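Local coordinates for protein particle-associated glycoside hydrolase (Acinetobacter phage Fri1, PDB 6C72) that probably cleaves the capsular polysaccharide of Acinetobacter baumannii as a trimeric phage tailspike depolymerase, helping the virus to reach and enter its host, at residues Lys115-Met120 / Ser143-Arg148; Asp108-Leu113 / His182-Ser187. All blocks are in the same frame, centred on the assembly; numbering follows the deposited sequence.

Contact 1. Residues Lys115-Met120 / Ser143-Arg148; sequences KCVDYM and SNVEVR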
ATOM      1  N   LYS A 115      -3.567  28.479  29.441  1.00 38.69           N
ATOM      2  CA  LYS A 115      -4.869  29.137  29.423  1.00 39.11           C
ATOM      3  C   LYS A 115      -5.450  29.153  28.017  1.00 38.98           C
ATOM      4  O   LYS A 115      -6.658  28.966  27.828  1.00 39.73           O
ATOM      5  CB  LYS A 115      -4.741  30.559  29.958  1.00 39.17           C
ATOM      6  CG  LYS A 115      -4.999  30.721  31.403  1.00 39.85           C
ATOM      7  CD  LYS A 115      -5.288  32.195  31.664  1.00 40.02           C
ATOM      8  CE  LYS A 115      -4.491  32.738  32.834  1.00 40.20           C
ATOM      9  NZ  LYS A 115      -5.108  32.268  34.103  1.00 41.18           N
ATOM     10  N   CYS A 116      -4.604  29.407  27.019  1.00 33.92           N
ATOM     11  CA  CYS A 116      -5.080  29.461  25.643  1.00 34.27           C
ATOM     12  C   CYS A 116      -5.571  28.092  25.179  1.00 34.40           C
ATOM     13  O   CYS A 116      -6.661  27.973  24.606  1.00 35.45           O
ATOM     14  CB  CYS A 116      -3.967  29.986  24.726  1.00 33.88           C
ATOM     15  SG  CYS A 116      -3.458  31.701  25.094  1.00 34.24           S
ATOM     16  N   VAL A 117      -4.787  27.044  25.427  1.00 29.71           N
ATOM     17  CA  VAL A 117      -5.196  25.708  24.999  1.00 29.55           C
ATOM     18  C   VAL A 117      -6.478  25.300  25.714  1.00 30.59           C
ATOM     19  O   VAL A 117      -7.410  24.772  25.094  1.00 31.12           O
ATOM     20  CB  VAL A 117      -4.062  24.692  25.242  1.00 29.43           C
ATOM     21  CG1 VAL A 117      -4.507  23.291  24.892  1.00 30.19           C
ATOM     22  CG2 VAL A 117      -2.821  25.091  24.476  1.00 28.73           C
ATOM     23  N   ASP A 118      -6.544  25.554  27.030  1.00 36.48           N
ATOM     24  CA  ASP A 118      -7.720  25.202  27.819  1.00 37.65           C
ATOM     25  C   ASP A 118      -8.962  25.949  27.360  1.00 38.07           C
ATOM     26  O   ASP A 118     -10.053  25.372  27.310  1.00 39.13           O
ATOM     27  CB  ASP A 118      -7.478  25.482  29.301  1.00 37.86           C
ATOM     28  CG  ASP A 118      -6.536  24.485  29.939  1.00 38.32           C
ATOM     29  OD1 ASP A 118      -6.045  23.577  29.230  1.00 38.49           O
ATOM     30  OD2 ASP A 118      -6.330  24.581  31.171  1.00 38.78           O
ATOM     31  N   TYR A 119      -8.828  27.236  27.039  1.00 31.44           N
ATOM     32  CA  TYR A 119     -10.007  28.007  26.659  1.00 31.78           C
ATOM     33  C   TYR A 119     -10.524  27.596  25.283  1.00 32.24           C
ATOM     34  O   TYR A 119     -11.744  27.504  25.078  1.00 33.70           O
ATOM     35  CB  TYR A 119      -9.703  29.503  26.704  1.00 32.26           C
ATOM     36  CG  TYR A 119     -10.884  30.343  26.292  1.00 32.83           C
ATOM     37  CD1 TYR A 119     -12.022  30.411  27.084  1.00 33.62           C
ATOM     38  CD2 TYR A 119     -10.875  31.043  25.096  1.00 33.89           C
ATOM     39  CE1 TYR A 119     -13.114  31.167  26.712  1.00 35.17           C
ATOM     40  CE2 TYR A 119     -11.962  31.812  24.714  1.00 35.50           C
ATOM     41  CZ  TYR A 119     -13.078  31.872  25.532  1.00 36.11           C
ATOM     42  OH  TYR A 119     -14.162  32.623  25.153  1.00 37.21           O
ATOM     43  N   MET A 120      -9.616  27.347  24.324  1.00 34.39           N
ATOM     44  CA  MET A 120     -10.041  26.852  23.016  1.00 35.64           C
ATOM     45  C   MET A 120     -10.715  25.493  23.141  1.00 35.88           C
ATOM     46  O   MET A 120     -11.743  25.239  22.504  1.00 37.03           O
ATOM     47  CB  MET A 120      -8.848  26.761  22.065  1.00 34.94           C
ATOM     48  CG  MET A 120      -8.389  28.094  21.508  1.00 35.84           C
ATOM     49  SD  MET A 120      -9.674  29.012  20.637  1.00 37.73           S
ATOM     50  CE  MET A 120      -9.840  28.066  19.136  1.00 38.52           C
ATOM     51  N   SER A 143      -8.229  18.199  23.727  1.00 31.98           N
ATOM     52  CA  SER A 143      -8.805  17.572  22.540  1.00 32.48           C
ATOM     53  C   SER A 143      -9.185  18.602  21.474  1.00 31.96           C
ATOM     54  O   SER A 143      -9.712  19.678  21.773  1.00 31.54           O
ATOM     55  CB  SER A 143     -10.016  16.719  22.916  1.00 33.57           C
ATOM     56  OG  SER A 143      -9.613  15.605  23.696  1.00 34.41           O
ATOM     57  N   ASN A 144      -8.866  18.269  20.220  1.00 32.22           N
ATOM     58  CA  ASN A 144      -9.261  19.057  19.059  1.00 32.19           C
ATOM     59  C   ASN A 144      -8.671  20.470  19.098  1.00 31.16           C
ATOM     60  O   ASN A 144      -9.256  21.417  18.568  1.00 31.19           O
ATOM     61  CB  ASN A 144     -10.786  19.091  18.916  1.00 32.93           C
ATOM     62  CG  ASN A 144     -11.394  17.694  18.865  1.00 34.17           C
ATOM     63  OD1 ASN A 144     -12.291  17.358  19.649  1.00 34.59           O
ATOM     64  ND2 ASN A 144     -10.905  16.868  17.950  1.00 34.95           N
ATOM     65  N   VAL A 145      -7.522  20.630  19.747  1.00 30.46           N
ATOM     66  CA  VAL A 145      -6.778  21.881  19.738  1.00 29.69           C
ATOM     67  C   VAL A 145      -5.412  21.621  19.122  1.00 29.39           C
ATOM     68  O   VAL A 145      -4.742  20.647  19.486  1.00 29.50           O
ATOM     69  CB  VAL A 145      -6.630  22.476  21.149  1.00 29.33           C
ATOM     70  CG1 VAL A 145      -5.671  23.675  21.119  1.00 28.77           C
ATOM     71  CG2 VAL A 145      -8.005  22.864  21.708  1.00 29.71           C
ATOM     72  N   GLU A 146      -5.007  22.487  18.197  1.00 33.21           N
ATOM     73  CA  GLU A 146      -3.698  22.436  17.564  1.00 32.17           C
ATOM     74  C   GLU A 146      -2.913  23.691  17.931  1.00 31.76           C
ATOM     75  O   GLU A 146      -3.442  24.803  17.849  1.00 33.17           O
ATOM     76  CB  GLU A 146      -3.834  22.329  16.041  1.00 33.25           C
ATOM     77  CG  GLU A 146      -2.525  22.506  15.269  1.00 32.52           C
ATOM     78  CD  GLU A 146      -2.738  22.604  13.765  1.00 33.87           C
ATOM     79  OE1 GLU A 146      -3.878  22.385  13.289  1.00 35.28           O
ATOM     80  OE2 GLU A 146      -1.763  22.912  13.048  1.00 33.64           O
ATOM     81  N   VAL A 147      -1.653  23.512  18.317  1.00 30.94           N
ATOM     82  CA  VAL A 147      -0.736  24.616  18.581  1.00 30.57           C
ATOM     83  C   VAL A 147       0.061  24.849  17.307  1.00 31.02           C
ATOM     84  O   VAL A 147       0.632  23.905  16.749  1.00 30.37           O
ATOM     85  CB  VAL A 147       0.185  24.315  19.774  1.00 29.42           C
ATOM     86  CG1 VAL A 147       1.231  25.397  19.930  1.00 29.08           C
ATOM     87  CG2 VAL A 147      -0.626  24.179  21.056  1.00 29.76           C
ATOM     88  N   ARG A 148       0.049  26.085  16.807  1.00 27.47           N
ATOM     89  CA  ARG A 148       0.646  26.406  15.519  1.00 27.72           C
ATOM     90  C   ARG A 148       1.579  27.602  15.656  1.00 27.54           C
ATOM     91  O   ARG A 148       1.193  28.635  16.208  1.00 27.70           O
ATOM     92  CB  ARG A 148      -0.442  26.688  14.469  1.00 28.55           C
ATOM     93  CG  ARG A 148       0.101  26.900  13.061  1.00 29.16           C
ATOM     94  CD  ARG A 148      -1.022  27.064  12.037  1.00 30.32           C
ATOM     95  NE  ARG A 148      -1.793  28.283  12.262  1.00 30.67           N
ATOM     96  CZ  ARG A 148      -3.056  28.458  11.884  1.00 31.57           C
ATOM     97  NH1 ARG A 148      -3.708  27.483  11.262  1.00 32.24           N
ATOM     98  NH2 ARG A 148      -3.674  29.605  12.144  1.00 31.99           N
TER

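Contact 2. Residues Asp108-Leu113 / His182-Ser187; sequences DQTTIL and HSSDGS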
ATOM      1  N   ASP A 108       9.145  32.390  31.922  1.00 39.15           N
ATOM      2  CA  ASP A 108       8.190  31.289  31.981  1.00 38.23           C
ATOM      3  C   ASP A 108       6.812  31.821  31.609  1.00 37.70           C
ATOM      4  O   ASP A 108       6.251  32.664  32.315  1.00 39.18           O
ATOM      5  CB  ASP A 108       8.199  30.654  33.377  1.00 39.97           C
ATOM      6  CG  ASP A 108       7.280  29.418  33.499  1.00 39.25           C
ATOM      7  OD1 ASP A 108       6.621  29.001  32.528  1.00 37.42           O
ATOM      8  OD2 ASP A 108       7.264  28.804  34.582  1.00 40.73           O
ATOM      9  N   GLN A 109       6.266  31.335  30.501  1.00 35.76           N
ATOM     10  CA  GLN A 109       4.935  31.729  30.060  1.00 35.25           C
ATOM     11  C   GLN A 109       4.005  30.519  30.039  1.00 34.38           C
ATOM     12  O   GLN A 109       3.029  30.486  29.283  1.00 33.47           O
ATOM     13  CB  GLN A 109       4.984  32.408  28.689  1.00 34.17           C
ATOM     14  CG  GLN A 109       6.115  33.447  28.553  1.00 34.95           C
ATOM     15  CD  GLN A 109       5.861  34.508  27.469  1.00 34.70           C
ATOM     16  OE1 GLN A 109       5.040  35.418  27.644  1.00 35.65           O
ATOM     17  NE2 GLN A 109       6.522  34.353  26.333  1.00 33.57           N
ATOM     18  N   THR A 110       4.317  29.514  30.866  1.00 34.95           N
ATOM     19  CA  THR A 110       3.552  28.270  30.879  1.00 35.32           C
ATOM     20  C   THR A 110       2.079  28.523  31.188  1.00 35.39           C
ATOM     21  O   THR A 110       1.190  28.024  30.488  1.00 35.09           O
ATOM     22  CB  THR A 110       4.171  27.306  31.894  1.00 36.75           C
ATOM     23  OG1 THR A 110       5.470  26.906  31.432  1.00 36.80           O
ATOM     24  CG2 THR A 110       3.291  26.066  32.097  1.00 37.67           C
ATOM     25  N   THR A 111       1.807  29.319  32.215  1.00 39.70           N
ATOM     26  CA  THR A 111       0.426  29.546  32.619  1.00 39.98           C
ATOM     27  C   THR A 111      -0.387  30.193  31.503  1.00 39.08           C
ATOM     28  O   THR A 111      -1.539  29.809  31.262  1.00 39.20           O
ATOM     29  CB  THR A 111       0.402  30.405  33.884  1.00 40.62           C
ATOM     30  OG1 THR A 111       1.064  29.701  34.944  1.00 41.66           O
ATOM     31  CG2 THR A 111      -1.026  30.714  34.307  1.00 41.01           C
ATOM     32  N   ILE A 112       0.214  31.141  30.778  1.00 35.27           N
ATOM     33  CA  ILE A 112      -0.516  31.847  29.728  1.00 34.56           C
ATOM     34  C   ILE A 112      -0.871  30.901  28.592  1.00 33.16           C
ATOM     35  O   ILE A 112      -2.021  30.873  28.134  1.00 33.23           O
ATOM     36  CB  ILE A 112       0.293  33.053  29.221  1.00 34.92           C
ATOM     37  CG1 ILE A 112       0.349  34.146  30.296  1.00 36.98           C
ATOM     38  CG2 ILE A 112      -0.278  33.575  27.903  1.00 34.10           C
ATOM     39  CD1 ILE A 112       1.342  35.222  29.977  1.00 37.67           C
ATOM     40  N   LEU A 113       0.107  30.114  28.119  1.00 34.34           N
ATOM     41  CA  LEU A 113      -0.149  29.220  26.989  1.00 33.94           C
ATOM     42  C   LEU A 113      -1.173  28.159  27.359  1.00 34.52           C
ATOM     43  O   LEU A 113      -2.060  27.839  26.561  1.00 34.56           O
ATOM     44  CB  LEU A 113       1.146  28.559  26.507  1.00 33.46           C
ATOM     45  CG  LEU A 113       1.019  27.582  25.328  1.00 33.11           C
ATOM     46  CD1 LEU A 113       0.315  28.233  24.149  1.00 32.99           C
ATOM     47  CD2 LEU A 113       2.382  27.026  24.894  1.00 32.81           C
ATOM     48  N   HIS A 182      10.168  26.111  23.748  1.00 31.26           N
ATOM     49  CA  HIS A 182      10.904  25.449  24.814  1.00 31.58           C
ATOM     50  C   HIS A 182       9.950  25.093  25.938  1.00 31.69           C
ATOM     51  O   HIS A 182       8.821  25.582  26.002  1.00 31.80           O
ATOM     52  CB  HIS A 182      12.009  26.330  25.408  1.00 32.86           C
ATOM     53  CG  HIS A 182      12.903  27.001  24.413  1.00 33.09           C
ATOM     54  ND1 HIS A 182      14.259  26.758  24.358  1.00 33.43           N
ATOM     55  CD2 HIS A 182      12.656  27.962  23.491  1.00 33.17           C
ATOM     56  CE1 HIS A 182      14.804  27.523  23.429  1.00 33.69           C
ATOM     57  NE2 HIS A 182      13.851  28.255  22.883  1.00 33.50           N
ATOM     58  N   SER A 183      10.441  24.270  26.853  1.00 31.79           N
ATOM     59  CA  SER A 183       9.732  23.942  28.077  1.00 32.09           C
ATOM     60  C   SER A 183      10.218  24.817  29.224  1.00 33.52           C
ATOM     61  O   SER A 183      11.306  25.392  29.183  1.00 34.24           O
ATOM     62  CB  SER A 183       9.916  22.468  28.438  1.00 31.41           C
ATOM     63  OG  SER A 183       9.245  22.176  29.652  1.00 31.76           O
ATOM     64  N   SER A 184       9.403  24.895  30.271  1.00 35.61           N
ATOM     65  CA  SER A 184       9.777  25.621  31.474  1.00 35.83           C
ATOM     66  C   SER A 184      10.498  24.758  32.503  1.00 36.71           C
ATOM     67  O   SER A 184      10.923  25.297  33.531  1.00 37.06           O
ATOM     68  CB  SER A 184       8.545  26.250  32.120  1.00 36.16           C
ATOM     69  OG  SER A 184       7.589  25.264  32.462  1.00 35.49           O
ATOM     70  N   ASP A 185      10.631  23.452  32.273  1.00 43.83           N
ATOM     71  CA  ASP A 185      11.383  22.567  33.170  1.00 44.73           C
ATOM     72  C   ASP A 185      12.011  21.444  32.337  1.00 45.16           C
ATOM     73  O   ASP A 185      12.149  21.561  31.113  1.00 44.74           O
ATOM     74  CB  ASP A 185      10.474  22.039  34.299  1.00 45.02           C
ATOM     75  CG  ASP A 185       9.306  21.179  33.789  1.00 44.77           C
ATOM     76  OD1 ASP A 185       9.366  20.626  32.665  1.00 44.63           O
ATOM     77  OD2 ASP A 185       8.300  21.060  34.522  1.00 44.64           O
ATOM     78  N   GLY A 186      12.383  20.344  33.001  1.00 34.78           N
ATOM     79  CA  GLY A 186      13.051  19.220  32.383  1.00 35.25           C
ATOM     80  C   GLY A 186      12.163  18.091  31.907  1.00 35.38           C
ATOM     81  O   GLY A 186      12.684  17.054  31.485  1.00 35.81           O
ATOM     82  N   SER A 187      10.841  18.257  31.942  1.00 37.13           N
ATOM     83  CA  SER A 187       9.931  17.168  31.621  1.00 37.12           C
ATOM     84  C   SER A 187       9.680  17.087  30.119  1.00 36.43           C
ATOM     85  O   SER A 187      10.395  16.370  29.412  1.00 36.78           O
ATOM     86  CB  SER A 187       8.622  17.320  32.409  1.00 36.66           C
ATOM     87  OG  SER A 187       8.083  18.626  32.272  1.00 35.76           O
TER

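Contact 1. Residues Lys115-Met120 / Ser143-Arg148
Segment 115-120 of helix 110-122 runs roughly antiparallel to strand 145-148, at 146° with the axes 9.0 Å apart, and brings Val117 CA within 6.7 Å of Val145 CA. The strand belongs to the parallel beta-helix that forms the body of the chain, stacked between strands 126-129 and 200-202, and the helix packs against the first strands of this solenoid. The interface is a small apolar one without a hydrogen bond across it. Val117 divides its two methyls between two residues of the strand. With CG1 anti to the backbone N (chi1 176°), its CG1 lies 4.0 Å from Val145 CG1, while CG2 reaches Val147 CG2 at 4.2 Å, where the side chains meet at about a right angle. Val145 points at the helix and likewise uses both branches, its CG2 packing against the backbone O of Val117 as well as Met120. All four touching residues are buried, and Val128 of the neighbouring strand 126-129 and Leu90 of strand 89-91 beyond it extend the same apolar layer around Cys116 and Met120. Met120, its chain bent at chi2 and chi3, meets the strand at the root of its side chain, with CB 4.0 Å from Val145 CG2.

Contact 2. Residues Asp108-Leu113 / His182-Ser187
An Asx turn at Asp108 leads into helix 110-122, and at its threonine the turn is joined to segment 182-187 by a hydrogen bond between Thr110 and Ser184. Asp108 OD1 accepts twice from Thr110: from the backbone N at 2.9 Å, on the anti side and 33° out of the carboxylate plane, and from OG1 at 2.6 Å through the syn lone pair. Asp108 CG stands anti to the backbone N (chi1 -176°), which carries the carboxylate toward the helix start and against the loop, where OD1 lies 3.4 Å from Ser184 CB. Thr110 OG1, while donating to Asp108, accepts from Ser184 OG at 2.9 Å, and the backbone N of Lys138 is a further partner. One hydroxyl thus ties the first turn of the helix both to the loop and to strand 133-140 of the beta-helix; the loop that follows His182 connects strands 179-182 and 188-192 of that solenoid, each paired in parallel with strand 133-140. Two small turns shape the loop. Ser183 OG receives Asp185 N in an ST turn at 3.2 Å, and Asp185 OD1 receives Ser187 N in an Asx turn at 2.9 Å, the N-H coming from above the carboxylate plane. The other oxygen of Asp185, OD2, forms a salt bridge with Lys138 NZ.

How the contacts relate
Both contacts anchor helix 110-122 to the beta-helix, contact 2 at its N-terminal turn and contact 1 further along; Gln114 alone separates segments 108-113 and 115-120. Their centres are 15 Å apart, on the same side of the chain's centre. Contact 2 spans the longer sequence interval, 108 to 187, and contact 1 falls within it. The two differ in character: contact 2 is polar and at the surface, whereas contact 1 is apolar and buried. Contact 2 lies away from the known zinc sites. In contact 1 the Met120 side chain is about 9 Å from that of His91, which binds zinc in a structure of this protein though not in this chain here. A bound zinc ion lies about 10 Å from the Met120 side chain.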